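Local coordinates for topoisomerase I-like protein (Leishmania donovani, PDB 2B9S) that acts as one subunit of a heterodimeric topoisomerase I, which nicks and reseals one strand of duplex DNA and so probably relaxes supercoils, at residues D[41-46]-D[102-107]; D[36-41]-D[52-57]; D[286-291]-D[384-389]. All coordinates share one frame; numbering follows the deposited sequence.

Interaction 1: residues D[41-46]-D[102-107]; sequences IPIFYD and CDFEPI
Ile-43 packs on Ile-107, its CG2 3.6 Å from Ile-107 CD1, the side chains crossing obliquely. The same methyl touches Phe-104 CD1, while the other branch of Ile-43, its CG1 set between the backbone N and the carbonyl carbon (chi1 72°), ends in a CD1 that faces Cys-102 CB. Pro-106 is touched at two atoms: Ile-41 CG2 packs on its CB at 3.5 Å, and the Phe-44 side chain, crossing it at about a right angle, presents its ring edge through CE1 to Pro-106 CG at 4.0 Å. On the other face of the sheet, Cys-102 SG lies in the plane of the Tyr-45 ring, 3.7 Å from CD1, a sulfur-aromatic contact at the edge.

Phe-44 and Asp-103 form an antiparallel hydrogen-bonded pair, with Phe-44 N to Asp-103 O at 3.2 Å and Asp-103 N to Phe-44 O at 2.8 Å. Beyond it, Asp-103 OD1 accepts from Glu-105 N at 3.1 Å, an Asx turn leading into helix 105-119. Trp-85 of helix 75-89 backs Ile-43 and Cys-102, Phe-63 meets Phe-104 edge-to-face, and Tyr-45 OH is bonded to Arg-97 N. Polar bonding between the segments is thus purely main-chain and fixes the register of the strands, whereas the side chains join strand 43-45 to the start of the helix by apolar packing.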
loop_
_atom_site.group_PDB
_atom_site.type_symbol
_atom_site.label_atom_id
_atom_site.label_comp_id
_atom_site.label_asym_id
_atom_site.label_seq_id
_atom_site.Cartn_x
_atom_site.Cartn_y
_atom_site.Cartn_z
ATOM N N ILE D 41 -27.849 3.927 -24.170
ATOM C CA ILE D 41 -28.974 4.025 -23.223
ATOM C C ILE D 41 -29.055 5.442 -22.620
ATOM O O ILE D 41 -28.091 5.926 -22.046
ATOM C CB ILE D 41 -28.910 2.934 -22.094
ATOM C CG1 ILE D 41 -28.741 1.517 -22.665
ATOM C CG2 ILE D 41 -30.171 2.969 -21.198
ATOM C CD1 ILE D 41 -29.823 1.090 -23.679
ATOM N N PRO D 42 -30.193 6.106 -22.725
ATOM C CA PRO D 42 -30.335 7.426 -22.108
ATOM C C PRO D 42 -30.486 7.395 -20.586
ATOM O O PRO D 42 -30.771 6.364 -20.010
ATOM C CB PRO D 42 -31.600 7.961 -22.748
ATOM C CG PRO D 42 -32.395 6.774 -22.994
ATOM C CD PRO D 42 -31.459 5.658 -23.314
ATOM N N ILE D 43 -30.298 8.541 -19.950
ATOM C CA ILE D 43 -30.917 8.810 -18.667
ATOM C C ILE D 43 -32.114 9.741 -18.778
ATOM O O ILE D 43 -32.406 10.264 -19.833
ATOM C CB ILE D 43 -29.898 9.344 -17.645
ATOM C CG1 ILE D 43 -29.485 10.773 -17.958
ATOM C CG2 ILE D 43 -28.723 8.442 -17.529
ATOM C CD1 ILE D 43 -29.320 11.624 -16.757
ATOM N N PHE D 44 -32.813 9.926 -17.674
ATOM C CA PHE D 44 -33.908 10.863 -17.622
ATOM C C PHE D 44 -33.615 11.969 -16.625
ATOM O O PHE D 44 -33.363 11.707 -15.473
ATOM C CB PHE D 44 -35.215 10.143 -17.297
ATOM C CG PHE D 44 -35.761 9.321 -18.431
ATOM C CD1 PHE D 44 -35.223 8.101 -18.741
ATOM C CD2 PHE D 44 -36.815 9.776 -19.183
ATOM C CE1 PHE D 44 -35.715 7.372 -19.772
ATOM C CE2 PHE D 44 -37.306 9.041 -20.213
ATOM C CZ PHE D 44 -36.759 7.841 -20.509
ATOM N N TYR D 45 -33.622 13.208 -17.090
ATOM C CA TYR D 45 -33.428 14.345 -16.215
ATOM C C TYR D 45 -34.745 15.090 -16.019
ATOM O O TYR D 45 -35.429 15.408 -16.990
ATOM C CB TYR D 45 -32.355 15.291 -16.749
ATOM C CG TYR D 45 -32.066 16.417 -15.776
ATOM C CD1 TYR D 45 -31.267 16.197 -14.648
ATOM C CD2 TYR D 45 -32.634 17.678 -15.952
ATOM C CE1 TYR D 45 -31.018 17.213 -13.733
ATOM C CE2 TYR D 45 -32.386 18.705 -15.043
ATOM C CZ TYR D 45 -31.577 18.463 -13.936
ATOM O OH TYR D 45 -31.328 19.473 -13.028
ATOM N N ASP D 46 -35.092 15.345 -14.757
ATOM C CA ASP D 46 -36.389 15.918 -14.376
ATOM C C ASP D 46 -37.576 15.338 -15.187
ATOM O O ASP D 46 -38.464 16.072 -15.634
ATOM C CB ASP D 46 -36.331 17.443 -14.460
ATOM C CG ASP D 46 -37.440 18.123 -13.676
ATOM O OD1 ASP D 46 -38.076 17.459 -12.813
ATOM O OD2 ASP D 46 -37.663 19.328 -13.937
ATOM N N CYS D 102 -31.563 13.556 -11.647
ATOM C CA CYS D 102 -31.049 12.594 -12.626
ATOM C C CYS D 102 -31.535 11.208 -12.292
ATOM O O CYS D 102 -31.351 10.759 -11.171
ATOM C CB CYS D 102 -29.523 12.556 -12.622
ATOM S SG CYS D 102 -28.691 14.051 -13.073
ATOM N N ASP D 103 -32.120 10.508 -13.260
ATOM C CA ASP D 103 -32.562 9.134 -13.055
ATOM C C ASP D 103 -31.728 8.203 -13.930
ATOM O O ASP D 103 -31.852 8.198 -15.150
ATOM C CB ASP D 103 -34.040 9.025 -13.401
ATOM C CG ASP D 103 -34.661 7.694 -13.020
ATOM O OD1 ASP D 103 -33.949 6.704 -12.754
ATOM O OD2 ASP D 103 -35.901 7.641 -13.008
ATOM N N PHE D 104 -30.885 7.408 -13.282
ATOM C CA PHE D 104 -29.928 6.533 -13.948
ATOM C C PHE D 104 -30.435 5.133 -14.156
ATOM O O PHE D 104 -29.682 4.265 -14.574
ATOM C CB PHE D 104 -28.647 6.446 -13.122
ATOM C CG PHE D 104 -27.920 7.746 -12.981
ATOM C CD1 PHE D 104 -26.998 8.147 -13.952
ATOM C CD2 PHE D 104 -28.122 8.557 -11.849
ATOM C CE1 PHE D 104 -26.309 9.345 -13.827
ATOM C CE2 PHE D 104 -27.428 9.778 -11.710
ATOM C CZ PHE D 104 -26.517 10.167 -12.705
ATOM N N GLU D 105 -31.715 4.913 -13.881
ATOM C CA GLU D 105 -32.292 3.567 -13.856
ATOM C C GLU D 105 -32.173 2.756 -15.171
ATOM O O GLU D 105 -31.843 1.557 -15.127
ATOM C CB GLU D 105 -33.739 3.622 -13.325
ATOM C CG GLU D 105 -34.301 2.285 -12.843
ATOM C CD GLU D 105 -33.450 1.595 -11.734
ATOM O OE1 GLU D 105 -32.590 2.230 -11.070
ATOM O OE2 GLU D 105 -33.660 0.390 -11.522
ATOM N N PRO D 106 -32.441 3.385 -16.346
ATOM C CA PRO D 106 -32.225 2.602 -17.580
ATOM C C PRO D 106 -30.777 2.071 -17.717
ATOM O O PRO D 106 -30.572 0.937 -18.147
ATOM C CB PRO D 106 -32.570 3.603 -18.700
ATOM C CG PRO D 106 -33.461 4.623 -18.049
ATOM C CD PRO D 106 -32.957 4.742 -16.640
ATOM N N ILE D 107 -29.777 2.869 -17.342
ATOM C CA ILE D 107 -28.404 2.394 -17.423
ATOM C C ILE D 107 -28.125 1.313 -16.371
ATOM O O ILE D 107 -27.503 0.294 -16.682
ATOM C CB ILE D 107 -27.369 3.522 -17.316
ATOM C CG1 ILE D 107 -27.498 4.474 -18.522
ATOM C CG2 ILE D 107 -25.962 2.905 -17.135
ATOM C CD1 ILE D 107 -26.616 5.726 -18.438
#

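Interaction 2: residues D[36-41]-D[52-57]; sequences YEPHGI and MTPEEE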
loop_
_atom_site.group_PDB
_atom_site.type_symbol
_atom_site.label_atom_id
_atom_site.label_comp_id
_atom_site.label_asym_id
_atom_site.label_seq_id
_atom_site.Cartn_x
_atom_site.Cartn_y
_atom_site.Cartn_z
ATOM N N TYR D 36 -13.632 2.721 -24.797
ATOM C CA TYR D 36 -15.036 2.711 -24.336
ATOM C C TYR D 36 -16.032 2.314 -25.446
ATOM O O TYR D 36 -15.973 2.853 -26.541
ATOM C CB TYR D 36 -15.454 4.083 -23.771
ATOM C CG TYR D 36 -16.864 4.050 -23.207
ATOM C CD1 TYR D 36 -17.155 3.255 -22.096
ATOM C CD2 TYR D 36 -17.908 4.762 -23.806
ATOM C CE1 TYR D 36 -18.429 3.177 -21.578
ATOM C CE2 TYR D 36 -19.207 4.696 -23.286
ATOM C CZ TYR D 36 -19.447 3.892 -22.168
ATOM O OH TYR D 36 -20.690 3.784 -21.607
ATOM N N GLU D 37 -16.941 1.385 -25.148
ATOM C CA GLU D 37 -17.992 0.978 -26.102
ATOM C C GLU D 37 -19.364 1.485 -25.655
ATOM O O GLU D 37 -19.956 0.927 -24.714
ATOM C CB GLU D 37 -18.009 -0.552 -26.283
ATOM N N PRO D 38 -19.862 2.564 -26.293
ATOM C CA PRO D 38 -21.128 3.139 -25.816
ATOM C C PRO D 38 -22.309 2.209 -26.028
ATOM O O PRO D 38 -22.323 1.426 -26.979
ATOM C CB PRO D 38 -21.287 4.417 -26.655
ATOM C CG PRO D 38 -19.966 4.644 -27.285
ATOM C CD PRO D 38 -19.316 3.320 -27.434
ATOM N N HIS D 39 -23.288 2.288 -25.143
ATOM C CA HIS D 39 -24.478 1.449 -25.247
ATOM C C HIS D 39 -25.670 2.251 -25.780
ATOM O O HIS D 39 -26.684 1.679 -26.156
ATOM C CB HIS D 39 -24.809 0.825 -23.884
ATOM C CG HIS D 39 -24.708 1.785 -22.736
ATOM N ND1 HIS D 39 -25.522 2.887 -22.615
ATOM C CD2 HIS D 39 -23.888 1.808 -21.656
ATOM C CE1 HIS D 39 -25.202 3.557 -21.521
ATOM N NE2 HIS D 39 -24.214 2.923 -20.923
ATOM N N GLY D 40 -25.544 3.579 -25.782
ATOM C CA GLY D 40 -26.624 4.468 -26.219
ATOM C C GLY D 40 -27.901 4.480 -25.380
ATOM O O GLY D 40 -28.936 4.966 -25.840
ATOM N N ILE D 41 -27.849 3.927 -24.170
ATOM C CA ILE D 41 -28.974 4.025 -23.223
ATOM C C ILE D 41 -29.055 5.442 -22.620
ATOM O O ILE D 41 -28.091 5.926 -22.046
ATOM C CB ILE D 41 -28.910 2.934 -22.094
ATOM C CG1 ILE D 41 -28.741 1.517 -22.665
ATOM C CG2 ILE D 41 -30.171 2.969 -21.198
ATOM C CD1 ILE D 41 -29.823 1.090 -23.679
ATOM N N MET D 52 -26.604 11.373 -24.419
ATOM C CA MET D 52 -25.234 11.701 -24.076
ATOM C C MET D 52 -24.238 11.313 -25.164
ATOM O O MET D 52 -24.397 10.292 -25.850
ATOM C CB MET D 52 -24.858 10.981 -22.773
ATOM C CG MET D 52 -25.523 11.566 -21.534
ATOM S SD MET D 52 -25.337 10.542 -20.065
ATOM C CE MET D 52 -26.212 9.048 -20.449
ATOM N N THR D 53 -23.196 12.133 -25.300
ATOM C CA THR D 53 -21.981 11.730 -26.008
ATOM C C THR D 53 -21.384 10.532 -25.261
ATOM O O THR D 53 -21.611 10.399 -24.051
ATOM C CB THR D 53 -20.928 12.866 -26.024
ATOM O OG1 THR D 53 -20.337 13.014 -24.719
ATOM C CG2 THR D 53 -21.542 14.204 -26.506
ATOM N N PRO D 54 -20.644 9.655 -25.972
ATOM C CA PRO D 54 -19.905 8.520 -25.377
ATOM C C PRO D 54 -19.081 8.874 -24.113
ATOM O O PRO D 54 -18.999 8.089 -23.180
ATOM C CB PRO D 54 -18.977 8.079 -26.524
ATOM C CG PRO D 54 -19.817 8.389 -27.796
ATOM C CD PRO D 54 -20.520 9.689 -27.452
ATOM N N GLU D 55 -18.493 10.060 -24.106
ATOM C CA GLU D 55 -17.668 10.542 -23.017
ATOM C C GLU D 55 -18.496 10.855 -21.764
ATOM O O GLU D 55 -18.074 10.543 -20.655
ATOM C CB GLU D 55 -16.878 11.773 -23.483
ATOM C CG GLU D 55 -15.862 12.310 -22.470
ATOM C CD GLU D 55 -15.336 13.701 -22.820
ATOM O OE1 GLU D 55 -15.912 14.377 -23.724
ATOM O OE2 GLU D 55 -14.358 14.129 -22.167
ATOM N N GLU D 56 -19.647 11.496 -21.956
ATOM C CA GLU D 56 -20.611 11.770 -20.885
ATOM C C GLU D 56 -21.226 10.475 -20.390
ATOM O O GLU D 56 -21.426 10.301 -19.196
ATOM C CB GLU D 56 -21.742 12.695 -21.375
ATOM C CG GLU D 56 -21.294 14.082 -21.775
ATOM C CD GLU D 56 -22.299 14.815 -22.644
ATOM O OE1 GLU D 56 -23.290 14.210 -23.079
ATOM O OE2 GLU D 56 -22.103 16.011 -22.911
ATOM N N GLU D 57 -21.534 9.582 -21.328
ATOM C CA GLU D 57 -22.211 8.341 -21.048
ATOM C C GLU D 57 -21.344 7.396 -20.237
ATOM O O GLU D 57 -21.844 6.654 -19.378
ATOM C CB GLU D 57 -22.632 7.668 -22.362
ATOM C CG GLU D 57 -23.285 6.329 -22.124
ATOM C CD GLU D 57 -23.373 5.463 -23.364
ATOM O OE1 GLU D 57 -24.225 5.731 -24.244
ATOM O OE2 GLU D 57 -22.611 4.485 -23.430
HETATM O O HOH W 1 -26.247 7.336 -23.320
#
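The imidazole of His-39 and the carboxylate of Glu-57 lie flat on each other, their planes 4° apart, with OE2 3.2 Å above the centre of the ring of His-39. At the ring edge, Ile-41 N donates in plane to ND1 at 3.0 Å, and NE2 is bonded to Thr-61 OG1; both bonds limit rotation of the ring. The Tyr-36 ring stands steeply to the carboxylate, 72° between planes, and reaches it edge-on: OH donates to the anti lone pair of Glu-57 OE2 at 2.7 Å.

On the syn side the same OE2 accepts from His-39 N at 2.9 Å, and OE1 from Gly-40 N at 3.0 Å, so two successive backbone N-H groups of the loop hold one carboxylate. A water completes the set by donating to Glu-57 OE1 at 2.7 Å and to Ile-41 O. Four donors would probably favour the ionised form of this buried acid.

Glu-57 belongs to the first turn of helix 54-64, where Thr-53 is the N-cap and forms a capping box with Glu-56; the loop 36-41 lies between this helix and helix 105-119 of the DNA-binding fragment. Glu-57 CG stands anti to its backbone N (chi1 177°) and the chain continues extended toward the loop. At the surface, Pro-38 CG packs against Pro-54 CB at 3.7 Å. Trp-110 and Ile-107 of helix 105-119 also touch His-39.

Interaction 3: residues D[286-291]-D[384-389]; sequences RLALRV and VFRTYN. With VO4 (vanadate ion), chain F; nucleotides of chain C; nucleotides of chain B.
The guanidinium groups of Arg-290 and Arg-386 stack, their centres 4.2 Å apart and their planes 27° from parallel. The overlap is offset: Arg-386 NH2 lies over one face of the Arg-290 group, displaced toward the rim and 3.5 Å from Arg-290 NH2, while Arg-290 CG sits over the rim of the Arg-386 group. The two chains arrive differently, Arg-290 extended from CG to NE and Arg-386 bent at chi3 (146°).

With their faces together, both groups use their edges for the bound vanadate. Arg-290 NE donates to vanadate O2 at 3.0 Å, and Arg-290 NH2 donates almost straight (165°) to O5' of DA1 of chain B, also at 3.0 Å. Arg-386 NH2 donates to vanadate O1 at 2.8 Å, and Arg-290 NH2 adds a weak bond to the same oxygen. As O5' of DA1 itself binds the vanadium, the pair grips both the transition-state mimic and the 5' end of the nicked strand. The vanadate probably offsets the repulsion between the two arginines. Lys-328 and His-429 complete the pocket, and Tyr-22 of the other subunit hydrogen-bonds through its OH to Arg-386 NE, an Arg-Lys-Arg-His-Tyr grouping as in type IB topoisomerases.

A second set of bonds holds Arg-386. Its NH1 makes a weak, bent bond to Ala-288 O, and Cys-427 O accepts from Arg-386 NH2. Ala-288, with positive phi, follows helix 272-287 and puts its CB against Asn-389 ND2, which is bonded to Asp-285 O. The contact thus joins the turn after helix 272-287 to the first turns of helix 384-400, with helix 236-266 packed on Thr-387 and Tyr-388, and strand 332-338 touching Leu-287 and Leu-289.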
loop_
_atom_site.group_PDB
_atom_site.type_symbol
_atom_site.label_atom_id
_atom_site.label_comp_id
_atom_site.label_asym_id
_atom_site.label_seq_id
_atom_site.Cartn_x
_atom_site.Cartn_y
_atom_site.Cartn_z
ATOM N N ARG D 286 8.272 0.887 21.274
ATOM C CA ARG D 286 7.519 -0.024 22.151
ATOM C C ARG D 286 6.168 -0.430 21.590
ATOM O O ARG D 286 5.708 -1.546 21.837
ATOM C CB ARG D 286 7.355 0.537 23.584
ATOM C CG ARG D 286 8.634 0.919 24.335
ATOM C CD ARG D 286 9.853 0.039 24.024
ATOM N NE ARG D 286 9.752 -1.350 24.481
ATOM C CZ ARG D 286 10.636 -1.962 25.274
ATOM N NH1 ARG D 286 11.716 -1.328 25.731
ATOM N NH2 ARG D 286 10.440 -3.228 25.613
ATOM N N LEU D 287 5.549 0.477 20.832
ATOM C CA LEU D 287 4.204 0.281 20.282
ATOM C C LEU D 287 4.154 0.060 18.768
ATOM O O LEU D 287 3.068 -0.151 18.220
ATOM C CB LEU D 287 3.303 1.483 20.629
ATOM C CG LEU D 287 2.992 1.832 22.082
ATOM C CD1 LEU D 287 2.047 2.991 22.090
ATOM C CD2 LEU D 287 2.394 0.629 22.802
ATOM N N ALA D 288 5.312 0.130 18.113
ATOM C CA ALA D 288 5.461 0.024 16.646
ATOM C C ALA D 288 4.524 0.937 15.827
ATOM O O ALA D 288 3.948 0.501 14.836
ATOM C CB ALA D 288 5.381 -1.468 16.165
ATOM N N LEU D 289 4.369 2.196 16.245
ATOM C CA LEU D 289 3.597 3.165 15.448
ATOM C C LEU D 289 4.344 3.542 14.165
ATOM O O LEU D 289 5.594 3.575 14.127
ATOM C CB LEU D 289 3.291 4.454 16.248
ATOM C CG LEU D 289 2.588 4.377 17.616
ATOM C CD1 LEU D 289 2.092 5.779 18.079
ATOM C CD2 LEU D 289 1.455 3.363 17.655
ATOM N N ARG D 290 3.585 3.837 13.116
ATOM C CA ARG D 290 4.170 4.488 11.952
ATOM C C ARG D 290 4.534 5.919 12.359
ATOM O O ARG D 290 3.919 6.486 13.262
ATOM C CB ARG D 290 3.209 4.474 10.770
ATOM C CG ARG D 290 2.743 3.077 10.365
ATOM C CD ARG D 290 1.572 3.207 9.448
ATOM N NE ARG D 290 0.990 1.955 8.961
ATOM C CZ ARG D 290 -0.142 1.430 9.406
ATOM N NH1 ARG D 290 -0.783 1.998 10.415
ATOM N NH2 ARG D 290 -0.641 0.324 8.845
ATOM N N VAL D 291 5.536 6.472 11.686
ATOM C CA VAL D 291 6.125 7.771 11.981
ATOM C C VAL D 291 5.157 8.967 11.842
ATOM O O VAL D 291 5.301 9.964 12.533
ATOM C CB VAL D 291 7.411 7.976 11.092
ATOM C CG1 VAL D 291 7.042 8.386 9.614
ATOM C CG2 VAL D 291 8.424 8.959 11.752
ATOM N N VAL D 384 11.703 0.700 10.170
ATOM C CA VAL D 384 12.544 -0.457 10.513
ATOM C C VAL D 384 12.172 -1.060 11.879
ATOM O O VAL D 384 12.249 -2.284 12.057
ATOM C CB VAL D 384 14.083 -0.104 10.434
ATOM C CG1 VAL D 384 14.955 -1.325 10.754
ATOM C CG2 VAL D 384 14.444 0.437 9.068
ATOM N N PHE D 385 11.763 -0.211 12.830
ATOM C CA PHE D 385 11.307 -0.679 14.150
ATOM C C PHE D 385 10.066 -1.536 14.051
ATOM O O PHE D 385 9.770 -2.373 14.921
ATOM C CB PHE D 385 11.013 0.503 15.073
ATOM C CG PHE D 385 12.236 1.095 15.712
ATOM C CD1 PHE D 385 12.951 2.098 15.069
ATOM C CD2 PHE D 385 12.674 0.636 16.963
ATOM C CE1 PHE D 385 14.090 2.659 15.667
ATOM C CE2 PHE D 385 13.808 1.179 17.574
ATOM C CZ PHE D 385 14.525 2.187 16.930
ATOM N N ARG D 386 9.319 -1.312 12.987
ATOM C CA ARG D 386 8.059 -1.992 12.795
ATOM C C ARG D 386 8.325 -3.416 12.267
ATOM O O ARG D 386 7.713 -4.388 12.732
ATOM C CB ARG D 386 7.197 -1.155 11.845
ATOM C CG ARG D 386 5.748 -1.258 12.078
ATOM C CD ARG D 386 4.991 -0.271 11.162
ATOM N NE ARG D 386 3.715 -0.850 10.773
ATOM C CZ ARG D 386 2.631 -0.854 11.531
ATOM N NH1 ARG D 386 2.642 -0.286 12.734
ATOM N NH2 ARG D 386 1.517 -1.393 11.068
ATOM N N THR D 387 9.236 -3.506 11.294
ATOM C CA THR D 387 9.794 -4.773 10.804
ATOM C C THR D 387 10.483 -5.552 11.931
ATOM O O THR D 387 10.295 -6.767 12.060
ATOM C CB THR D 387 10.848 -4.531 9.683
ATOM O OG1 THR D 387 10.296 -3.678 8.680
ATOM C CG2 THR D 387 11.286 -5.843 9.041
ATOM N N TYR D 388 11.298 -4.841 12.711
ATOM C CA TYR D 388 11.969 -5.396 13.880
ATOM C C TYR D 388 10.975 -5.952 14.906
ATOM O O TYR D 388 11.126 -7.081 15.379
ATOM C CB TYR D 388 12.886 -4.345 14.528
ATOM C CG TYR D 388 13.281 -4.689 15.949
ATOM C CD1 TYR D 388 14.314 -5.601 16.211
ATOM C CD2 TYR D 388 12.599 -4.127 17.030
ATOM C CE1 TYR D 388 14.653 -5.942 17.512
ATOM C CE2 TYR D 388 12.932 -4.449 18.332
ATOM C CZ TYR D 388 13.960 -5.354 18.574
ATOM O OH TYR D 388 14.293 -5.666 19.880
ATOM N N ASN D 389 9.968 -5.159 15.237
ATOM C CA ASN D 389 8.965 -5.552 16.214
ATOM C C ASN D 389 8.139 -6.755 15.796
ATOM O O ASN D 389 7.798 -7.581 16.630
ATOM C CB ASN D 389 8.030 -4.386 16.536
ATOM C CG ASN D 389 8.564 -3.508 17.642
ATOM O OD1 ASN D 389 8.866 -3.999 18.733
ATOM N ND2 ASN D 389 8.698 -2.201 17.371
HETATM V V VO4 F . 2.236 -1.305 7.082
HETATM O O1 VO4 F . 1.391 -2.127 8.361
HETATM O O2 VO4 F . 2.933 0.301 7.299
ATOM P P DT C 16 3.688 7.527 7.272
ATOM O OP1 DT C 16 3.629 7.243 8.720
ATOM O OP2 DT C 16 3.712 8.902 6.741
ATOM O "O5'" DT C 16 4.974 6.821 6.651
ATOM C "C5'" DT C 16 5.317 5.456 6.889
ATOM C "C4'" DT C 16 6.634 5.235 6.158
ATOM O "O4'" DT C 16 6.422 5.378 4.730
ATOM C "C3'" DT C 16 7.772 6.198 6.507
ATOM O "O3'" DT C 16 8.958 5.432 6.762
ATOM C "C2'" DT C 16 8.001 7.067 5.261
ATOM C "C1'" DT C 16 7.483 6.159 4.158
ATOM N N1 DT C 16 6.891 6.944 3.057
ATOM C C2 DT C 16 7.436 6.840 1.806
ATOM O O2 DT C 16 8.402 6.160 1.591
ATOM N N3 DT C 16 6.813 7.602 0.847
ATOM C C4 DT C 16 5.710 8.414 1.030
ATOM O O4 DT C 16 5.233 9.016 0.079
ATOM C C5 DT C 16 5.155 8.461 2.380
ATOM C C7 DT C 16 3.930 9.291 2.760
ATOM C C6 DT C 16 5.779 7.728 3.304
ATOM O "O5'" DA B 1 0.500 -0.697 6.262
ATOM C "C5'" DA B 1 -0.419 -1.772 6.122
ATOM C "C4'" DA B 1 -1.626 -1.311 5.364
ATOM O "O4'" DA B 1 -1.286 -1.023 3.988
ATOM C "C3'" DA B 1 -2.645 -2.405 5.293
ATOM O "O3'" DA B 1 -3.447 -2.314 6.462
ATOM C "C2'" DA B 1 -3.392 -2.105 3.993
ATOM C "C1'" DA B 1 -2.376 -1.396 3.132
ATOM N N9 DA B 1 -1.771 -2.124 2.009
ATOM C C8 DA B 1 -0.647 -2.908 2.082
ATOM N N7 DA B 1 -0.251 -3.412 0.942
ATOM C C5 DA B 1 -1.180 -2.923 0.031
ATOM C C6 DA B 1 -1.323 -3.089 -1.366
ATOM N N6 DA B 1 -0.473 -3.820 -2.122
ATOM N N1 DA B 1 -2.358 -2.455 -1.959
ATOM C C2 DA B 1 -3.196 -1.714 -1.233
ATOM N N3 DA B 1 -3.175 -1.513 0.080
ATOM C C4 DA B 1 -2.129 -2.124 0.669
HETATM O O HOH W 2 1.189 -0.476 15.843
#

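Overall arrangement
From the N terminus, residues 36-41 come first and are met again by 52-57, so interaction 2 closes a short loop holding the hairpin of strands 43-45 and 48-50. Interaction 1 starts at the last residue of 36-41, runs into that loop and closes much later, at 102-107, beyond helices 54-64 and 75-89; the two contacts therefore cross along the chain. They share Ile-41 and touch where Met-52 CE meets Ile-43 and Ile-107, tying the hairpin to helices 54-64 and 105-119. Interaction 3 follows in series, in the catalytic-core range, and closes a loop of 92 residues. Its centre lies about 51 Å from the centre of interaction 1 and about 49 Å from that of interaction 2, on the opposite side of the chain's centre.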